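Long-range contacts in sortase family protein (Streptococcus agalactiae, PDB 3O0P), which probably joins pilin subunits covalently as a class C sortase, a cysteine transpeptidase that assembles the pili of group B Streptococcus: residues A[70-75]-A[141-146]; A[46-51]-A[115-120]; A[80-85]-A[125-130]. All coordinates share one frame; numbering follows the deposited sequence.

Contact 1. Residues A[70-75]-A[141-146]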
ATOM      1  N   ILE A  70       3.871  -2.558   9.090  1.00  9.69           N
ATOM      2  CA  ILE A  70       2.453  -2.887   9.119  1.00 10.59           C
ATOM      3  C   ILE A  70       2.014  -3.986   8.165  1.00  9.45           C
ATOM      4  O   ILE A  70       0.846  -4.361   8.144  1.00 10.85           O
ATOM      5  CB  ILE A  70       1.571  -1.640   8.915  1.00 11.37           C
ATOM      6  CG1 ILE A  70       1.746  -1.056   7.511  1.00 13.51           C
ATOM      7  CG2 ILE A  70       1.838  -0.598  10.032  1.00 12.68           C
ATOM      8  CD1 ILE A  70       0.726   0.025   7.154  1.00 15.40           C
ATOM      9  N   GLY A  71       2.937  -4.517   7.385  1.00  9.74           N
ATOM     10  CA  GLY A  71       2.585  -5.597   6.508  1.00 10.42           C
ATOM     11  C   GLY A  71       3.677  -5.916   5.531  1.00  9.38           C
ATOM     12  O   GLY A  71       4.800  -5.434   5.657  1.00 10.31           O
ATOM     13  N   ILE A  72       3.320  -6.743   4.566  1.00  9.64           N
ATOM     14  CA  ILE A  72       4.197  -7.178   3.486  1.00  9.92           C
ATOM     15  C   ILE A  72       3.401  -7.105   2.188  1.00  9.27           C
ATOM     16  O   ILE A  72       2.270  -7.600   2.134  1.00 10.64           O
ATOM     17  CB  ILE A  72       4.655  -8.624   3.690  1.00 10.92           C
ATOM     18  CG1 ILE A  72       5.402  -8.767   5.015  0.96 11.95           C
ATOM     19  CG2 ILE A  72       5.495  -9.108   2.511  1.00 12.64           C
ATOM     20  CD1 ILE A  72       5.557 -10.195   5.455  0.85 13.49           C
ATOM     21  N   ILE A  73       3.982  -6.486   1.159  1.00  9.27           N
ATOM     22  CA  ILE A  73       3.374  -6.470  -0.167  1.00  9.20           C
ATOM     23  C   ILE A  73       4.135  -7.432  -1.074  1.00  9.41           C
ATOM     24  O   ILE A  73       5.354  -7.338  -1.216  1.00 10.57           O
ATOM     25  CB  ILE A  73       3.334  -5.026  -0.775  0.92 10.21           C
ATOM     26  CG1 ILE A  73       2.785  -5.006  -2.206  0.98 11.16           C
ATOM     27  CG2 ILE A  73       4.691  -4.327  -0.726  1.00 11.74           C
ATOM     28  CD1 ILE A  73       1.327  -5.384  -2.332  1.00 12.21           C
ATOM     29  N   SER A  74       3.405  -8.378  -1.659  1.00 10.40           N
ATOM     30  CA  SER A  74       3.963  -9.348  -2.593  0.75 10.98           C
ATOM     31  C   SER A  74       3.390  -9.129  -3.971  1.00 10.49           C
ATOM     32  O   SER A  74       2.176  -9.105  -4.135  1.00 10.91           O
ATOM     33  CB  SER A  74       3.644 -10.781  -2.149  0.75 13.12           C
ATOM     34  OG  SER A  74       4.233 -11.057  -0.905  0.75 13.41           O
ATOM     35  N   VAL A  75       4.269  -8.992  -4.955  1.00 10.86           N
ATOM     36  CA  VAL A  75       3.867  -8.826  -6.343  1.00 10.66           C
ATOM     37  C   VAL A  75       4.638  -9.896  -7.146  1.00 10.98           C
ATOM     38  O   VAL A  75       5.760  -9.647  -7.613  1.00 11.85           O
ATOM     39  CB  VAL A  75       4.155  -7.414  -6.900  1.00 11.11           C
ATOM     40  CG1 VAL A  75       3.438  -7.252  -8.212  0.87 12.02           C
ATOM     41  CG2 VAL A  75       3.714  -6.360  -5.909  1.00 13.08           C
ATOM     42  N   TYR A 141      -0.611  -9.379  -3.278  1.00 10.26           N
ATOM     43  CA  TYR A 141      -1.020  -9.862  -1.972  0.61 10.20           C
ATOM     44  C   TYR A 141      -0.491  -8.944  -0.879  1.00  9.94           C
ATOM     45  O   TYR A 141       0.655  -8.525  -0.939  1.00 11.62           O
ATOM     46  CB  TYR A 141      -0.452 -11.286  -1.795  0.61 12.22           C
ATOM     47  CG  TYR A 141      -0.770 -12.176  -2.975  0.61 12.26           C
ATOM     48  CD1 TYR A 141      -1.910 -12.961  -2.981  0.61 13.11           C
ATOM     49  CD2 TYR A 141       0.050 -12.202  -4.100  0.61 12.48           C
ATOM     50  CE1 TYR A 141      -2.226 -13.755  -4.064  0.61 13.52           C
ATOM     51  CE2 TYR A 141      -0.272 -12.993  -5.203  0.61 13.83           C
ATOM     52  CZ  TYR A 141      -1.408 -13.761  -5.170  0.61 13.69           C
ATOM     53  OH  TYR A 141      -1.731 -14.562  -6.238  0.61 15.95           O
ATOM     54  N   ILE A 142      -1.312  -8.676   0.132  1.00  9.99           N
ATOM     55  CA  ILE A 142      -0.871  -7.919   1.295  1.00  9.37           C
ATOM     56  C   ILE A 142      -1.050  -8.793   2.519  1.00  8.97           C
ATOM     57  O   ILE A 142      -2.154  -9.291   2.764  1.00 10.79           O
ATOM     58  CB  ILE A 142      -1.674  -6.609   1.460  1.00 10.36           C
ATOM     59  CG1 ILE A 142      -1.426  -5.692   0.265  1.00 11.79           C
ATOM     60  CG2 ILE A 142      -1.284  -5.898   2.749  1.00 12.07           C
ATOM     61  CD1 ILE A 142      -2.411  -4.559   0.154  0.95 13.12           C
ATOM     62  N   GLN A 143       0.024  -8.997   3.270  1.00  9.93           N
ATOM     63  CA  GLN A 143      -0.067  -9.684   4.541  1.00 10.73           C
ATOM     64  C   GLN A 143      -0.040  -8.654   5.643  1.00  9.71           C
ATOM     65  O   GLN A 143       0.825  -7.786   5.686  1.00 10.85           O
ATOM     66  CB  GLN A 143       1.077 -10.672   4.706  1.00 12.68           C
ATOM     67  CG  GLN A 143       0.979 -11.455   5.984  0.96 14.65           C
ATOM     68  CD  GLN A 143       2.121 -12.438   6.176  0.86 14.71           C
ATOM     69  OE1 GLN A 143       2.919 -12.689   5.262  0.66 15.10           O
ATOM     70  NE2 GLN A 143       2.224 -12.982   7.384  0.83 17.29           N
ATOM     71  N   ASN A 144      -1.030  -8.725   6.524  1.00  9.03           N
ATOM     72  CA  ASN A 144      -1.050  -7.898   7.735  1.00  8.98           C
ATOM     73  C   ASN A 144      -0.942  -8.815   8.955  1.00  9.05           C
ATOM     74  O   ASN A 144      -0.681 -10.011   8.814  1.00  9.83           O
ATOM     75  CB  ASN A 144      -2.291  -7.000   7.766  1.00  9.23           C
ATOM     76  CG  ASN A 144      -3.589  -7.796   7.725  0.88  8.02           C
ATOM     77  OD1 ASN A 144      -3.726  -8.809   8.405  0.86  7.49           O
ATOM     78  ND2 ASN A 144      -4.534  -7.355   6.887  0.94  9.56           N
ATOM     79  N   ILE A 145      -1.102  -8.276  10.153  1.00  8.37           N
ATOM     80  CA  ILE A 145      -0.885  -9.069  11.348  1.00  9.73           C
ATOM     81  C   ILE A 145      -1.853 -10.228  11.449  1.00  9.86           C
ATOM     82  O   ILE A 145      -1.560 -11.180  12.166  1.00 12.00           O
ATOM     83  CB  ILE A 145      -0.975  -8.239  12.640  1.00 10.35           C
ATOM     84  CG1 ILE A 145      -2.238  -7.361  12.679  0.95 11.12           C
ATOM     85  CG2 ILE A 145       0.293  -7.404  12.854  1.00 12.00           C
ATOM     86  CD1 ILE A 145      -2.534  -6.758  14.022  1.00 12.69           C
ATOM     87  N   LYS A 146      -3.016 -10.142  10.799  1.00  9.90           N
ATOM     88  CA  LYS A 146      -4.016 -11.196  10.884  1.00 10.12           C
ATOM     89  C   LYS A 146      -3.935 -12.233   9.772  1.00 10.43           C
ATOM     90  O   LYS A 146      -4.062 -13.424  10.029  1.00 12.10           O
ATOM     91  CB  LYS A 146      -5.411 -10.575  10.893  0.99 12.37           C
ATOM     92  CG  LYS A 146      -6.509 -11.636  10.976  1.00 14.65           C
ATOM     93  CD  LYS A 146      -7.910 -11.075  11.048  1.00 16.84           C
ATOM     94  CE  LYS A 146      -8.937 -12.197  11.306  1.00 19.11           C
ATOM     95  NZ  LYS A 146      -8.909 -12.656  12.711  0.73 21.26           N
TER
HETATM   96  O   HOH W   1      -0.576  -5.415  10.200  1.00 10.50           O
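Strands 71-75 and 139-143 run antiparallel in the sortase beta-barrel, their short axes approaching to 4.6 Å. Four backbone bonds in two reciprocal pairs define the register: I72 with Q143, and S74 with Y141. The straightest is S74 N to Y141 O, 2.8 Å long with 176° at the hydrogen, and all four donors lie in the plane of their acceptor carbonyl. Between them sits the non-hydrogen-bonded pair I73 and I142, on a side that is wholly buried: the two side chains cross obliquely, with I73 CD1 3.8 Å from I142 CG1, and I116 packs against both. On the other face I72 is buried, while S74, Y141 and Q143 are partly open to solvent. There Q143, CG anti to the backbone N (chi1 -177°) and extended beyond it, runs alongside I72, bringing Q143 OE1 to 3.6 Å from I72 CD1; E14 of helix 11-18 touches both. Against strand 80-85, I70 and G71 both face I84, a classic beta bulge. G71 CA lies only 2.9 Å from Q143 O, a tight approach at a residue without a side chain. Beyond, a water donates to I70 O at 2.7 Å and accepts from I145 N at 2.9 Å.

Contact 2. Residues A[46-51]-A[115-120]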
ATOM      1  N   ASP A  46       0.912  13.804  -2.188  1.00 16.80           N
ATOM      2  CA  ASP A  46       1.802  13.109  -3.105  1.00 15.56           C
ATOM      3  C   ASP A  46       3.186  12.837  -2.476  1.00 15.28           C
ATOM      4  O   ASP A  46       3.930  13.774  -2.200  1.00 17.36           O
ATOM      5  CB  ASP A  46       1.979  14.041  -4.318  1.00 15.42           C
ATOM      6  CG  ASP A  46       3.003  13.546  -5.308  0.81 13.94           C
ATOM      7  OD1 ASP A  46       3.296  12.327  -5.318  0.74 14.30           O
ATOM      8  OD2 ASP A  46       3.496  14.388  -6.089  0.67 13.27           O
ATOM      9  N   PRO A  47       3.564  11.560  -2.277  1.00 15.42           N
ATOM     10  CA  PRO A  47       4.865  11.265  -1.652  1.00 17.68           C
ATOM     11  C   PRO A  47       6.067  11.628  -2.495  1.00 17.93           C
ATOM     12  O   PRO A  47       7.177  11.692  -1.949  1.00 19.96           O
ATOM     13  CB  PRO A  47       4.849   9.733  -1.487  1.00 18.43           C
ATOM     14  CG  PRO A  47       3.453   9.330  -1.574  1.00 18.06           C
ATOM     15  CD  PRO A  47       2.789  10.331  -2.499  1.00 17.09           C
ATOM     16  N   TYR A  48       5.866  11.848  -3.794  1.00 16.74           N
ATOM     17  CA  TYR A  48       6.994  11.961  -4.707  1.00 18.37           C
ATOM     18  C   TYR A  48       7.258  13.375  -5.177  1.00 21.07           C
ATOM     19  O   TYR A  48       8.108  13.579  -6.030  1.00 22.61           O
ATOM     20  CB  TYR A  48       6.832  11.018  -5.904  0.99 17.10           C
ATOM     21  CG  TYR A  48       6.735   9.587  -5.439  0.88 14.26           C
ATOM     22  CD1 TYR A  48       5.504   8.932  -5.346  0.90 14.72           C
ATOM     23  CD2 TYR A  48       7.875   8.905  -4.988  0.72 13.66           C
ATOM     24  CE1 TYR A  48       5.428   7.633  -4.883  1.00 14.51           C
ATOM     25  CE2 TYR A  48       7.800   7.610  -4.532  0.78 13.64           C
ATOM     26  CZ  TYR A  48       6.575   6.987  -4.469  0.86 13.61           C
ATOM     27  OH  TYR A  48       6.505   5.715  -3.981  0.85 14.48           O
ATOM     28  N   GLU A  49       6.551  14.345  -4.600  1.00 24.30           N
ATOM     29  CA  GLU A  49       6.834  15.758  -4.859  1.00 28.28           C
ATOM     30  C   GLU A  49       8.235  16.087  -4.367  1.00 28.41           C
ATOM     31  O   GLU A  49       8.515  15.974  -3.175  1.00 28.31           O
ATOM     32  CB  GLU A  49       5.806  16.635  -4.148  1.00 30.80           C
ATOM     33  N   LYS A  50       9.112  16.499  -5.284  1.00 32.23           N
ATOM     34  CA  LYS A  50      10.527  16.680  -4.977  1.00 34.48           C
ATOM     35  C   LYS A  50      10.771  17.644  -3.816  1.00 31.37           C
ATOM     36  O   LYS A  50      11.581  17.366  -2.923  1.00 31.58           O
ATOM     37  CB  LYS A  50      11.270  17.177  -6.224  1.00 37.23           C
ATOM     38  N   LYS A  51      10.080  18.778  -3.822  1.00 30.24           N
ATOM     39  CA  LYS A  51      10.320  19.790  -2.801  1.00 30.23           C
ATOM     40  C   LYS A  51       9.238  19.767  -1.717  1.00 30.87           C
ATOM     41  O   LYS A  51       8.916  20.788  -1.115  1.00 30.61           O
ATOM     42  CB  LYS A  51      10.476  21.168  -3.445  1.00 31.28           C
ATOM     43  CG  LYS A  51      11.813  21.303  -4.133  1.00 30.86           C
ATOM     44  CD  LYS A  51      12.044  22.684  -4.711  0.69 31.59           C
ATOM     45  CE  LYS A  51      11.562  22.765  -6.133  0.70 32.21           C
ATOM     46  NZ  LYS A  51      12.008  24.046  -6.757  1.00 33.51           N
ATOM     47  N   VAL A 115      -3.858   2.156  -0.345  1.00  8.70           N
ATOM     48  CA  VAL A 115      -2.857   2.480  -1.348  1.00  9.13           C
ATOM     49  C   VAL A 115      -1.467   2.229  -0.772  1.00  8.75           C
ATOM     50  O   VAL A 115      -1.123   2.754   0.291  1.00  9.18           O
ATOM     51  CB  VAL A 115      -3.009   3.930  -1.820  0.96 10.15           C
ATOM     52  CG1 VAL A 115      -1.935   4.239  -2.852  1.00 11.78           C
ATOM     53  CG2 VAL A 115      -4.382   4.163  -2.396  1.00 11.22           C
ATOM     54  N   ILE A 116      -0.715   1.383  -1.465  1.00  9.55           N
ATOM     55  CA  ILE A 116       0.649   1.007  -1.097  1.00  9.42           C
ATOM     56  C   ILE A 116       1.572   1.560  -2.178  1.00  9.27           C
ATOM     57  O   ILE A 116       1.288   1.425  -3.364  1.00 10.18           O
ATOM     58  CB  ILE A 116       0.784  -0.524  -1.025  0.95  9.59           C
ATOM     59  CG1 ILE A 116      -0.257  -1.098  -0.066  1.00 11.05           C
ATOM     60  CG2 ILE A 116       2.180  -0.945  -0.613  0.95 10.17           C
ATOM     61  CD1 ILE A 116      -0.225  -0.518   1.355  1.00 13.22           C
ATOM     62  N   THR A 117       2.686   2.162  -1.767  1.00  9.49           N
ATOM     63  CA  THR A 117       3.522   2.871  -2.700  1.00 10.65           C
ATOM     64  C   THR A 117       5.000   2.523  -2.511  1.00  9.66           C
ATOM     65  O   THR A 117       5.451   2.243  -1.405  1.00 10.67           O
ATOM     66  CB  THR A 117       3.248   4.395  -2.608  0.83 10.89           C
ATOM     67  OG1 THR A 117       3.877   5.073  -3.692  0.82 11.05           O
ATOM     68  CG2 THR A 117       3.720   5.012  -1.290  1.00 12.90           C
ATOM     69  N   ALA A 118       5.753   2.539  -3.603  1.00 10.57           N
ATOM     70  CA  ALA A 118       7.198   2.400  -3.528  1.00 11.39           C
ATOM     71  C   ALA A 118       7.803   3.038  -4.761  1.00 12.27           C
ATOM     72  O   ALA A 118       7.157   3.199  -5.780  1.00 12.31           O
ATOM     73  CB  ALA A 118       7.614   0.931  -3.403  1.00 13.36           C
ATOM     74  N   HIS A 119       9.058   3.411  -4.633  1.00 13.22           N
ATOM     75  CA  HIS A 119       9.732   4.165  -5.674  1.00 14.16           C
ATOM     76  C   HIS A 119      10.035   3.313  -6.902  1.00 13.20           C
ATOM     77  O   HIS A 119      10.287   2.102  -6.792  1.00 14.09           O
ATOM     78  CB  HIS A 119      11.035   4.790  -5.133  1.00 17.38           C
ATOM     79  CG  HIS A 119      11.240   6.205  -5.577  0.79 17.37           C
ATOM     80  ND1 HIS A 119      11.426   6.544  -6.900  0.64 18.35           N
ATOM     81  CD2 HIS A 119      11.291   7.364  -4.881  0.71 18.79           C
ATOM     82  CE1 HIS A 119      11.589   7.851  -7.001  0.76 19.20           C
ATOM     83  NE2 HIS A 119      11.509   8.373  -5.790  0.57 19.20           N
ATOM     84  N   SER A 120      10.008   3.961  -8.066  1.00 12.87           N
ATOM     85  CA  SER A 120      10.410   3.322  -9.321  1.00 13.12           C
ATOM     86  C   SER A 120      11.750   3.808  -9.831  1.00 14.47           C
ATOM     87  O   SER A 120      12.266   3.263 -10.796  1.00 15.82           O
ATOM     88  CB  SER A 120       9.386   3.605 -10.401  1.00 14.52           C
ATOM     89  OG  SER A 120       9.329   4.996 -10.626  0.99 13.51           O
TER
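Y48 ends the D46-P47-Y48 sequence, consistent with the DP-aromatic lid motif of pilus sortases, and its side chain carries most of this contact. A type I turn from D46 to E49 sets its backbone, and D46 OD1 accepts from Y48 N at 3.0 Å, an Asx turn. From CB, which points toward 115-120, CG leaves anti to the carbonyl carbon (chi1 -60°), and P47 CB lies over one face of the ring. On one flank CD2 and CE2 present an edge to the face of the H119 imidazole, Y48 CE2 standing 3.5 Å from H119 CD2. The planes meet at 86° with centroids 5.0 Å apart, a T-shaped stack, while H119 ND1 is bonded to G121 N. On the other flank Y48 CE1 is 3.2 Å from T117 OG1, which lies in the ring plane. At the tip Y48 OH donates to T117 OG1 at 2.7 Å; that oxygen also bonds L179 O, so the lid's hydroxyl joins a buried polar chain. D46 OD2 salt-bridges R190 and Y48 touches C181, so the lid probably blocks the His-Cys-Arg triad of sortases. The side chain touches L93 of helix 90-93 and meets the C-terminal ends of strands 112-117 and 174-182.

Contact 3. Residues A[80-85]-A[125-130]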
ATOM      1  N   GLN A  80       8.734  -9.261  -6.293  1.00 13.72           N
ATOM      2  CA  GLN A  80       8.870  -8.420  -5.117  1.00 13.91           C
ATOM      3  C   GLN A  80       8.079  -8.904  -3.925  1.00 13.11           C
ATOM      4  O   GLN A  80       6.913  -9.273  -4.034  1.00 13.76           O
ATOM      5  CB  GLN A  80       8.470  -6.993  -5.458  1.00 14.81           C
ATOM      6  CG  GLN A  80       9.357  -6.400  -6.485  0.77 17.05           C
ATOM      7  CD  GLN A  80      10.806  -6.538  -6.126  0.86 17.48           C
ATOM      8  OE1 GLN A  80      11.589  -7.157  -6.854  0.33 16.96           O
ATOM      9  NE2 GLN A  80      11.187  -5.953  -5.011  1.00 21.16           N
ATOM     10  N   LYS A  81       8.728  -8.902  -2.779  1.00 13.29           N
ATOM     11  CA  LYS A  81       8.078  -9.165  -1.515  1.00 14.30           C
ATOM     12  C   LYS A  81       8.727  -8.217  -0.531  1.00 13.48           C
ATOM     13  O   LYS A  81       9.858  -8.453  -0.089  1.00 15.68           O
ATOM     14  CB  LYS A  81       8.291 -10.604  -1.092  1.00 16.31           C
ATOM     15  CG  LYS A  81       7.566 -10.924   0.203  1.00 17.47           C
ATOM     16  CD  LYS A  81       7.584 -12.423   0.521  1.00 19.30           C
ATOM     17  CE  LYS A  81       6.915 -12.697   1.873  0.80 20.33           C
ATOM     18  NZ  LYS A  81       6.804 -14.148   2.208  0.62 21.97           N
ATOM     19  N   LEU A  82       8.037  -7.111  -0.253  1.00 11.90           N
ATOM     20  CA  LEU A  82       8.604  -5.974   0.459  1.00 12.14           C
ATOM     21  C   LEU A  82       7.877  -5.675   1.747  1.00 10.13           C
ATOM     22  O   LEU A  82       6.676  -5.835   1.834  1.00 10.50           O
ATOM     23  CB  LEU A  82       8.497  -4.727  -0.397  1.00 14.18           C
ATOM     24  CG  LEU A  82       9.208  -4.773  -1.745  1.00 16.41           C
ATOM     25  CD1 LEU A  82       8.833  -3.559  -2.566  1.00 18.60           C
ATOM     26  CD2 LEU A  82      10.727  -4.832  -1.572  0.92 18.47           C
ATOM     27  N   PRO A  83       8.618  -5.214   2.758  1.00 10.22           N
ATOM     28  CA  PRO A  83       7.930  -4.684   3.946  1.00 10.21           C
ATOM     29  C   PRO A  83       7.142  -3.423   3.631  1.00 10.06           C
ATOM     30  O   PRO A  83       7.556  -2.620   2.792  1.00 11.20           O
ATOM     31  CB  PRO A  83       9.085  -4.365   4.907  1.00 12.47           C
ATOM     32  CG  PRO A  83      10.272  -4.102   3.991  0.94 12.34           C
ATOM     33  CD  PRO A  83      10.071  -4.939   2.761  0.90 11.41           C
ATOM     34  N   ILE A  84       6.001  -3.281   4.299  1.00  9.84           N
ATOM     35  CA  ILE A  84       5.206  -2.063   4.255  1.00  9.03           C
ATOM     36  C   ILE A  84       5.344  -1.346   5.590  1.00  9.92           C
ATOM     37  O   ILE A  84       5.091  -1.926   6.651  1.00 10.47           O
ATOM     38  CB  ILE A  84       3.701  -2.355   4.036  0.95  9.99           C
ATOM     39  CG1 ILE A  84       3.464  -3.243   2.799  1.00 10.18           C
ATOM     40  CG2 ILE A  84       2.941  -1.042   3.913  1.00 11.81           C
ATOM     41  CD1 ILE A  84       2.030  -3.770   2.725  1.00 11.59           C
ATOM     42  N   PHE A  85       5.744  -0.090   5.511  1.00 10.61           N
ATOM     43  CA  PHE A  85       5.845   0.782   6.678  1.00 10.91           C
ATOM     44  C   PHE A  85       4.704   1.785   6.649  1.00 10.43           C
ATOM     45  O   PHE A  85       4.189   2.130   5.585  1.00 11.40           O
ATOM     46  CB  PHE A  85       7.169   1.539   6.668  1.00 12.86           C
ATOM     47  CG  PHE A  85       8.372   0.650   6.675  1.00 12.45           C
ATOM     48  CD1 PHE A  85       8.916   0.224   7.877  1.00 14.07           C
ATOM     49  CD2 PHE A  85       8.951   0.222   5.491  0.96 12.81           C
ATOM     50  CE1 PHE A  85      10.038  -0.593   7.890  0.86 14.36           C
ATOM     51  CE2 PHE A  85      10.077  -0.604   5.505  0.93 14.08           C
ATOM     52  CZ  PHE A  85      10.606  -1.007   6.696  0.75 14.46           C
ATOM     53  N   LYS A 125      17.966  -0.065  -6.452  1.00 25.84           N
ATOM     54  CA  LYS A 125      16.935  -0.695  -5.619  1.00 25.99           C
ATOM     55  C   LYS A 125      15.716  -0.969  -6.490  1.00 22.38           C
ATOM     56  O   LYS A 125      15.170  -0.046  -7.065  1.00 22.63           O
ATOM     57  CB  LYS A 125      16.553   0.230  -4.466  1.00 27.77           C
ATOM     58  N   GLU A 126      15.308  -2.229  -6.600  1.00 21.79           N
ATOM     59  CA  GLU A 126      14.248  -2.612  -7.534  1.00 21.63           C
ATOM     60  C   GLU A 126      12.912  -2.000  -7.121  1.00 17.99           C
ATOM     61  O   GLU A 126      12.307  -1.293  -7.904  1.00 17.85           O
ATOM     62  CB  GLU A 126      14.109  -4.137  -7.644  1.00 26.19           C
ATOM     63  CG  GLU A 126      12.723  -4.611  -8.071  0.22 28.27           C
ATOM     64  CD  GLU A 126      12.620  -4.977  -9.541  0.69 26.55           C
ATOM     65  OE1 GLU A 126      13.460  -4.512 -10.335  0.26 26.38           O
ATOM     66  OE2 GLU A 126      11.671  -5.729  -9.888  0.69 26.64           O
ATOM     67  N   LEU A 127      12.453  -2.294  -5.909  1.00 18.02           N
ATOM     68  CA  LEU A 127      11.223  -1.688  -5.390  1.00 17.49           C
ATOM     69  C   LEU A 127      10.107  -1.801  -6.452  1.00 15.16           C
ATOM     70  O   LEU A 127       9.788  -2.917  -6.866  1.00 16.24           O
ATOM     71  CB  LEU A 127      11.499  -0.251  -4.911  1.00 18.14           C
ATOM     72  CG  LEU A 127      12.497  -0.162  -3.745  1.00 19.85           C
ATOM     73  CD1 LEU A 127      12.923   1.268  -3.448  1.00 21.91           C
ATOM     74  CD2 LEU A 127      11.883  -0.792  -2.502  1.00 22.14           C
ATOM     75  N   PHE A 128       9.467  -0.697  -6.849  1.00 13.87           N
ATOM     76  CA  PHE A 128       8.402  -0.751  -7.857  1.00 13.13           C
ATOM     77  C   PHE A 128       8.894  -0.304  -9.251  1.00 12.87           C
ATOM     78  O   PHE A 128       8.103   0.151 -10.060  1.00 12.95           O
ATOM     79  CB  PHE A 128       7.210   0.108  -7.430  1.00 12.88           C
ATOM     80  CG  PHE A 128       6.260  -0.566  -6.447  1.00 11.77           C
ATOM     81  CD1 PHE A 128       6.503  -1.833  -5.924  1.00 11.79           C
ATOM     82  CD2 PHE A 128       5.138   0.115  -6.010  1.00 11.75           C
ATOM     83  CE1 PHE A 128       5.633  -2.395  -5.034  1.00 12.42           C
ATOM     84  CE2 PHE A 128       4.244  -0.460  -5.112  1.00 11.85           C
ATOM     85  CZ  PHE A 128       4.504  -1.709  -4.612  1.00 11.88           C
ATOM     86  N   SER A 129      10.194  -0.442  -9.528  1.00 13.65           N
ATOM     87  CA  SER A 129      10.750  -0.112 -10.837  1.00 15.13           C
ATOM     88  C   SER A 129      10.025  -0.813 -11.974  1.00 15.03           C
ATOM     89  O   SER A 129       9.962  -0.277 -13.085  1.00 16.37           O
ATOM     90  CB  SER A 129      12.248  -0.485 -10.907  1.00 17.65           C
ATOM     91  OG  SER A 129      12.991   0.247  -9.959  0.70 17.26           O
ATOM     92  N   ASN A 130       9.522  -2.016 -11.721  1.00 14.78           N
ATOM     93  CA  ASN A 130       8.870  -2.788 -12.766  1.00 15.21           C
ATOM     94  C   ASN A 130       7.366  -2.897 -12.607  1.00 13.61           C
ATOM     95  O   ASN A 130       6.743  -3.745 -13.215  1.00 14.31           O
ATOM     96  CB  ASN A 130       9.508  -4.167 -12.868  1.00 18.39           C
ATOM     97  CG  ASN A 130      10.872  -4.099 -13.499  0.68 19.42           C
ATOM     98  OD1 ASN A 130      11.015  -3.572 -14.592  0.74 20.15           O
ATOM     99  ND2 ASN A 130      11.881  -4.595 -12.801  0.50 21.87           N
TER
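E126 O is gripped twice, by S129 N at 2.8 Å and by S129 OG at 2.7 Å, the hydroxyl arriving in the carbonyl plane on a lone pair. The backbone bond closes a type II' turn from E126 to S129 within the loop that joins strands 112-117 and 139-143 of the sortase barrel; L127, at phi 48° and psi -125°, takes its second position. The E126 carboxylate is tethered to the same loop: N130 ND2 donates to the syn lone pair of OE2, almost straight at 170°. Against this turn lies strand 80-85. The Q80 chain bends at chi2 and crosses E126 obliquely, so that the carboxamide carbon Q80 CD comes 3.3 Å from E126 CG. Q80 CG meanwhile lies 3.5 Å from L127 O, putting the strand's end against the turn's backbone. Farther along the strand, at L82, the contact is apolar. L82 and L127 cross at about a right angle, and F128 continues inward to touch A118, L178 and T180. One methyl carries this part: L82 CD1 lies 4.1 Å from L127 CD2 and 4.2 Å from F128 CE1.

All three contacts reach one mixed, curled sheet. Centres of contacts 1 and 2 are about 19 Å apart, on opposite sides of the chain's centre; contact 3 lies about 12 Å from the centre of each. Along the chain the order is 46-51, 70-75, 80-85, 115-120, 125-130, 141-146, so contact 3 falls between the segments of contact 1, and contact 2 interleaves with both. Strands 71-75 and 80-85 are sheet neighbours, tying contacts 1 and 3; backbone bonding of H119 to F128 ties contacts 2 and 3. Contact 1 pairs the first and last strands in sheet order, which closes the sortase barrel, while contact 3 packs the loop following H119 against strand 80-85, beside the probable active site that contact 2 covers.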